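PDB 2WB7: PT26-6P from Thermococcus sp., which is of unknown function but is encoded by a mobile extrachromosomal element of Euryarchaea and combines three domains with novel folds. Local coordinates for residues G57-V69 against Q256-I268. Residues are numbered along the deposited sequence; the frame is centred on the assembly and turned at random.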
loop_
_atom_site.group_PDB
_atom_site.type_symbol
_atom_site.label_atom_id
_atom_site.label_comp_id
_atom_site.label_asym_id
_atom_site.label_seq_id
_atom_site.Cartn_x
_atom_site.Cartn_y
_atom_site.Cartn_z
ATOM N N GLY A 57 -1.058 -20.178 -9.962
ATOM C CA GLY A 57 -0.963 -19.162 -8.924
ATOM C C GLY A 57 -1.779 -17.941 -9.301
ATOM O O GLY A 57 -2.381 -17.908 -10.367
ATOM N N PRO A 58 -1.795 -16.925 -8.426
ATOM C CA PRO A 58 -2.582 -15.716 -8.671
ATOM C C PRO A 58 -2.178 -15.054 -9.978
ATOM O O PRO A 58 -1.067 -15.267 -10.456
ATOM C CB PRO A 58 -2.221 -14.809 -7.492
ATOM C CG PRO A 58 -1.704 -15.731 -6.438
ATOM C CD PRO A 58 -1.024 -16.846 -7.172
ATOM N N GLY A 59 -3.087 -14.277 -10.558
ATOM C CA GLY A 59 -2.773 -13.485 -11.734
ATOM C C GLY A 59 -2.029 -12.228 -11.325
ATOM O O GLY A 59 -1.174 -11.730 -12.057
ATOM N N LEU A 60 -2.350 -11.718 -10.140
ATOM C CA LEU A 60 -1.641 -10.578 -9.581
ATOM C C LEU A 60 -1.073 -10.864 -8.177
ATOM O O LEU A 60 -1.797 -11.281 -7.259
ATOM C CB LEU A 60 -2.579 -9.379 -9.524
ATOM C CG LEU A 60 -1.918 -8.109 -9.002
ATOM C CD1 LEU A 60 -1.333 -7.316 -10.177
ATOM C CD2 LEU A 60 -2.916 -7.264 -8.169
ATOM N N ILE A 61 0.230 -10.651 -8.023
ATOM C CA ILE A 61 0.876 -10.664 -6.714
ATOM C C ILE A 61 1.425 -9.266 -6.499
ATOM O O ILE A 61 2.163 -8.750 -7.336
ATOM C CB ILE A 61 2.058 -11.643 -6.669
ATOM C CG1 ILE A 61 1.625 -13.034 -7.126
ATOM C CG2 ILE A 61 2.682 -11.700 -5.272
ATOM C CD1 ILE A 61 2.753 -14.062 -7.084
ATOM N N TYR A 62 1.050 -8.629 -5.402
ATOM C CA TYR A 62 1.598 -7.319 -5.137
ATOM C C TYR A 62 2.891 -7.443 -4.333
ATOM O O TYR A 62 2.929 -8.103 -3.292
ATOM C CB TYR A 62 0.590 -6.422 -4.425
ATOM C CG TYR A 62 1.144 -5.042 -4.158
ATOM C CD1 TYR A 62 0.786 -3.953 -4.961
ATOM C CD2 TYR A 62 2.050 -4.825 -3.121
ATOM C CE1 TYR A 62 1.310 -2.678 -4.727
ATOM C CE2 TYR A 62 2.584 -3.562 -2.883
ATOM C CZ TYR A 62 2.211 -2.494 -3.687
ATOM O OH TYR A 62 2.741 -1.248 -3.436
ATOM N N GLY A 63 3.957 -6.832 -4.847
ATOM C CA GLY A 63 5.232 -6.737 -4.131
ATOM C C GLY A 63 5.789 -8.041 -3.588
ATOM O O GLY A 63 5.929 -9.015 -4.313
ATOM N N PHE A 64 6.104 -8.068 -2.300
ATOM C CA PHE A 64 6.777 -9.218 -1.729
ATOM C C PHE A 64 5.829 -10.101 -0.938
ATOM O O PHE A 64 6.177 -10.558 0.148
ATOM C CB PHE A 64 7.920 -8.768 -0.819
ATOM C CG PHE A 64 8.999 -8.001 -1.530
ATOM C CD1 PHE A 64 9.996 -8.667 -2.211
ATOM C CD2 PHE A 64 9.026 -6.611 -1.505
ATOM C CE1 PHE A 64 10.990 -7.973 -2.861
ATOM C CE2 PHE A 64 10.013 -5.913 -2.165
ATOM C CZ PHE A 64 10.997 -6.595 -2.839
ATOM N N SER A 65 4.638 -10.356 -1.471
ATOM C CA SER A 65 3.673 -11.196 -0.759
ATOM C C SER A 65 3.891 -12.692 -0.974
ATOM O O SER A 65 4.520 -13.131 -1.933
ATOM C CB SER A 65 2.246 -10.850 -1.146
ATOM O OG SER A 65 2.132 -9.486 -1.453
ATOM N N ALA A 66 3.366 -13.468 -0.042
ATOM C CA ALA A 66 3.321 -14.902 -0.170
ATOM C C ALA A 66 2.030 -15.194 -0.927
ATOM O O ALA A 66 1.106 -14.385 -0.902
ATOM C CB ALA A 66 3.307 -15.534 1.204
ATOM N N PHE A 67 1.952 -16.319 -1.619
ATOM C CA PHE A 67 0.784 -16.553 -2.462
ATOM C C PHE A 67 0.483 -18.024 -2.573
ATOM O O PHE A 67 1.388 -18.848 -2.489
ATOM C CB PHE A 67 1.010 -15.958 -3.849
ATOM C CG PHE A 67 2.298 -16.381 -4.473
ATOM C CD1 PHE A 67 2.376 -17.543 -5.219
ATOM C CD2 PHE A 67 3.437 -15.626 -4.305
ATOM C CE1 PHE A 67 3.577 -17.937 -5.797
ATOM C CE2 PHE A 67 4.638 -16.008 -4.874
ATOM C CZ PHE A 67 4.710 -17.165 -5.619
ATOM N N PRO A 68 -0.795 -18.360 -2.776
ATOM C CA PRO A 68 -1.138 -19.763 -2.844
ATOM C C PRO A 68 -0.705 -20.309 -4.188
ATOM O O PRO A 68 -0.863 -19.643 -5.211
ATOM C CB PRO A 68 -2.671 -19.760 -2.733
ATOM C CG PRO A 68 -3.119 -18.372 -3.056
ATOM C CD PRO A 68 -1.890 -17.502 -3.255
ATOM N N VAL A 69 -0.146 -21.508 -4.181
ATOM C CA VAL A 69 0.191 -22.188 -5.412
ATOM C C VAL A 69 -0.579 -23.480 -5.451
ATOM O O VAL A 69 -0.556 -24.250 -4.488
ATOM C CB VAL A 69 1.690 -22.519 -5.504
ATOM C CG1 VAL A 69 1.956 -23.433 -6.703
ATOM C CG2 VAL A 69 2.506 -21.253 -5.604
ATOM N N GLN A 256 -4.458 8.511 1.882
ATOM C CA GLN A 256 -3.816 7.594 0.965
ATOM C C GLN A 256 -2.556 7.107 1.697
ATOM O O GLN A 256 -1.949 7.860 2.478
ATOM C CB GLN A 256 -3.451 8.278 -0.357
ATOM C CG GLN A 256 -4.615 8.848 -1.160
ATOM C CD GLN A 256 -5.575 7.786 -1.646
ATOM O OE1 GLN A 256 -5.200 6.631 -1.870
ATOM N NE2 GLN A 256 -6.832 8.173 -1.819
ATOM N N ASN A 257 -2.175 5.850 1.473
ATOM C CA ASN A 257 -0.921 5.320 1.998
ATOM C C ASN A 257 -0.035 4.894 0.841
ATOM O O ASN A 257 -0.525 4.426 -0.173
ATOM C CB ASN A 257 -1.164 4.084 2.871
ATOM C CG ASN A 257 -1.637 4.419 4.262
ATOM O OD1 ASN A 257 -2.825 4.367 4.548
ATOM N ND2 ASN A 257 -0.713 4.746 5.140
ATOM N N LYS A 258 1.274 5.027 1.009
ATOM C CA LYS A 258 2.226 4.420 0.104
ATOM C C LYS A 258 2.605 3.059 0.706
ATOM O O LYS A 258 2.936 2.974 1.882
ATOM C CB LYS A 258 3.454 5.313 0.009
ATOM C CG LYS A 258 4.216 5.220 -1.299
ATOM C CD LYS A 258 5.677 5.621 -1.112
ATOM C CE LYS A 258 5.878 6.631 0.037
ATOM N NZ LYS A 258 7.346 6.932 0.308
ATOM N N TYR A 259 2.540 1.994 -0.086
ATOM C CA TYR A 259 2.765 0.643 0.439
ATOM C C TYR A 259 4.003 -0.013 -0.139
ATOM O O TYR A 259 4.328 0.216 -1.296
ATOM C CB TYR A 259 1.588 -0.266 0.102
ATOM C CG TYR A 259 0.270 0.108 0.724
ATOM C CD1 TYR A 259 -0.695 0.779 -0.017
ATOM C CD2 TYR A 259 -0.022 -0.236 2.038
ATOM C CE1 TYR A 259 -1.915 1.119 0.547
ATOM C CE2 TYR A 259 -1.225 0.095 2.612
ATOM C CZ TYR A 259 -2.176 0.765 1.861
ATOM O OH TYR A 259 -3.389 1.105 2.418
ATOM N N ALA A 260 4.668 -0.848 0.663
ATOM C CA ALA A 260 5.688 -1.765 0.172
ATOM C C ALA A 260 5.572 -3.074 0.952
ATOM O O ALA A 260 5.192 -3.059 2.124
ATOM C CB ALA A 260 7.078 -1.172 0.336
ATOM N N GLY A 261 5.899 -4.202 0.326
ATOM C CA GLY A 261 5.833 -5.476 1.032
ATOM C C GLY A 261 4.700 -6.404 0.614
ATOM O O GLY A 261 4.360 -6.485 -0.557
ATOM N N ALA A 262 4.118 -7.104 1.585
ATOM C CA ALA A 262 3.152 -8.158 1.306
ATOM C C ALA A 262 1.717 -7.633 1.237
ATOM O O ALA A 262 0.833 -8.092 1.957
ATOM C CB ALA A 262 3.271 -9.249 2.352
ATOM N N LEU A 263 1.479 -6.687 0.345
ATOM C CA LEU A 263 0.185 -6.022 0.310
ATOM C C LEU A 263 -0.962 -6.956 -0.061
ATOM O O LEU A 263 -2.110 -6.702 0.306
ATOM C CB LEU A 263 0.207 -4.807 -0.621
ATOM C CG LEU A 263 -1.034 -3.910 -0.576
ATOM C CD1 LEU A 263 -1.233 -3.263 0.799
ATOM C CD2 LEU A 263 -0.914 -2.839 -1.662
ATOM N N SER A 264 -0.658 -8.030 -0.788
ATOM C CA SER A 264 -1.682 -9.006 -1.143
ATOM C C SER A 264 -2.128 -9.815 0.075
ATOM O O SER A 264 -3.241 -10.326 0.113
ATOM C CB SER A 264 -1.156 -9.946 -2.215
ATOM O OG SER A 264 -0.874 -9.256 -3.421
ATOM N N ASP A 265 -1.256 -9.939 1.066
ATOM C CA ASP A 265 -1.551 -10.779 2.224
ATOM C C ASP A 265 -2.380 -10.054 3.281
ATOM O O ASP A 265 -3.344 -10.617 3.810
ATOM C CB ASP A 265 -0.263 -11.301 2.852
ATOM C CG ASP A 265 0.588 -12.086 1.866
ATOM O OD1 ASP A 265 0.043 -12.490 0.811
ATOM O OD2 ASP A 265 1.793 -12.289 2.139
ATOM N N PHE A 266 -1.995 -8.814 3.592
ATOM C CA PHE A 266 -2.749 -7.975 4.517
ATOM C C PHE A 266 -2.544 -6.499 4.226
ATOM O O PHE A 266 -1.644 -6.130 3.475
ATOM C CB PHE A 266 -2.409 -8.293 5.975
ATOM C CG PHE A 266 -0.980 -8.008 6.355
ATOM C CD1 PHE A 266 -0.666 -6.913 7.127
ATOM C CD2 PHE A 266 0.047 -8.850 5.965
ATOM C CE1 PHE A 266 0.653 -6.663 7.489
ATOM C CE2 PHE A 266 1.352 -8.604 6.326
ATOM C CZ PHE A 266 1.661 -7.517 7.084
ATOM N N ILE A 267 -3.389 -5.654 4.797
ATOM C CA ILE A 267 -3.343 -4.235 4.477
ATOM C C ILE A 267 -3.410 -3.372 5.722
ATOM O O ILE A 267 -3.802 -3.822 6.800
ATOM C CB ILE A 267 -4.481 -3.820 3.531
ATOM C CG1 ILE A 267 -5.779 -3.607 4.310
ATOM C CG2 ILE A 267 -4.705 -4.870 2.470
ATOM C CD1 ILE A 267 -6.999 -3.399 3.420
ATOM N N ILE A 268 -2.987 -2.129 5.570
ATOM C CA ILE A 268 -3.108 -1.157 6.627
ATOM C C ILE A 268 -3.908 0.022 6.103
ATOM O O ILE A 268 -3.573 0.601 5.055
ATOM C CB ILE A 268 -1.740 -0.678 7.101
ATOM C CG1 ILE A 268 -0.965 -1.834 7.732
ATOM C CG2 ILE A 268 -1.890 0.479 8.078
ATOM C CD1 ILE A 268 0.386 -1.408 8.309
#
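Y62-S65 and G261-S264 meet where two hairpin connections face each other end-on, the CA atoms of S65 and A262 being each other's nearest; the type II' turn from Y62 to S65 requires the positive phi of G63, and A262 centres an inverse gamma turn. One direct backbone bond joins the turns, F64 N to G261 O at 2.9 Å, and the donor N lies well above the carbonyl plane, 61° out of it, and so not on a lone pair. Two serines add side-chain bonds to it. S264 OG, set beside its own backbone N, accepts Y62 N at 2.8 Å in a nearly straight bond (162°), while S65 OG accepts S264 N at 3.2 Å. Topologically, the first turn connects strands 52-62 and 66-75 of a mixed sheet and the second connects strands 253-261 and 266-272 of an antiparallel sheet; the segments fall in the ranges of the first and second immunoglobulin-like domains, so the buried contact is consistent with an interface between the two. On one flank D265 turns its carboxylate to the A66 backbone: OD2 takes A66 N at 2.9 Å through its syn lone pair, and OD1 lies 2.8 Å from A66 O. On the other flank the Y62 ring, carried by CG anti to the backbone N (chi1 -179°), extends along the 256-268 segment toward Y259. L263 CD2 sits over its centre, 3.6 Å from the centroid, a CH-pi contact; the other branch, L263 CD1, lies on a face of the Y259 ring. N225 also touches Y62, and D265 packs on I373 of strand 370-379.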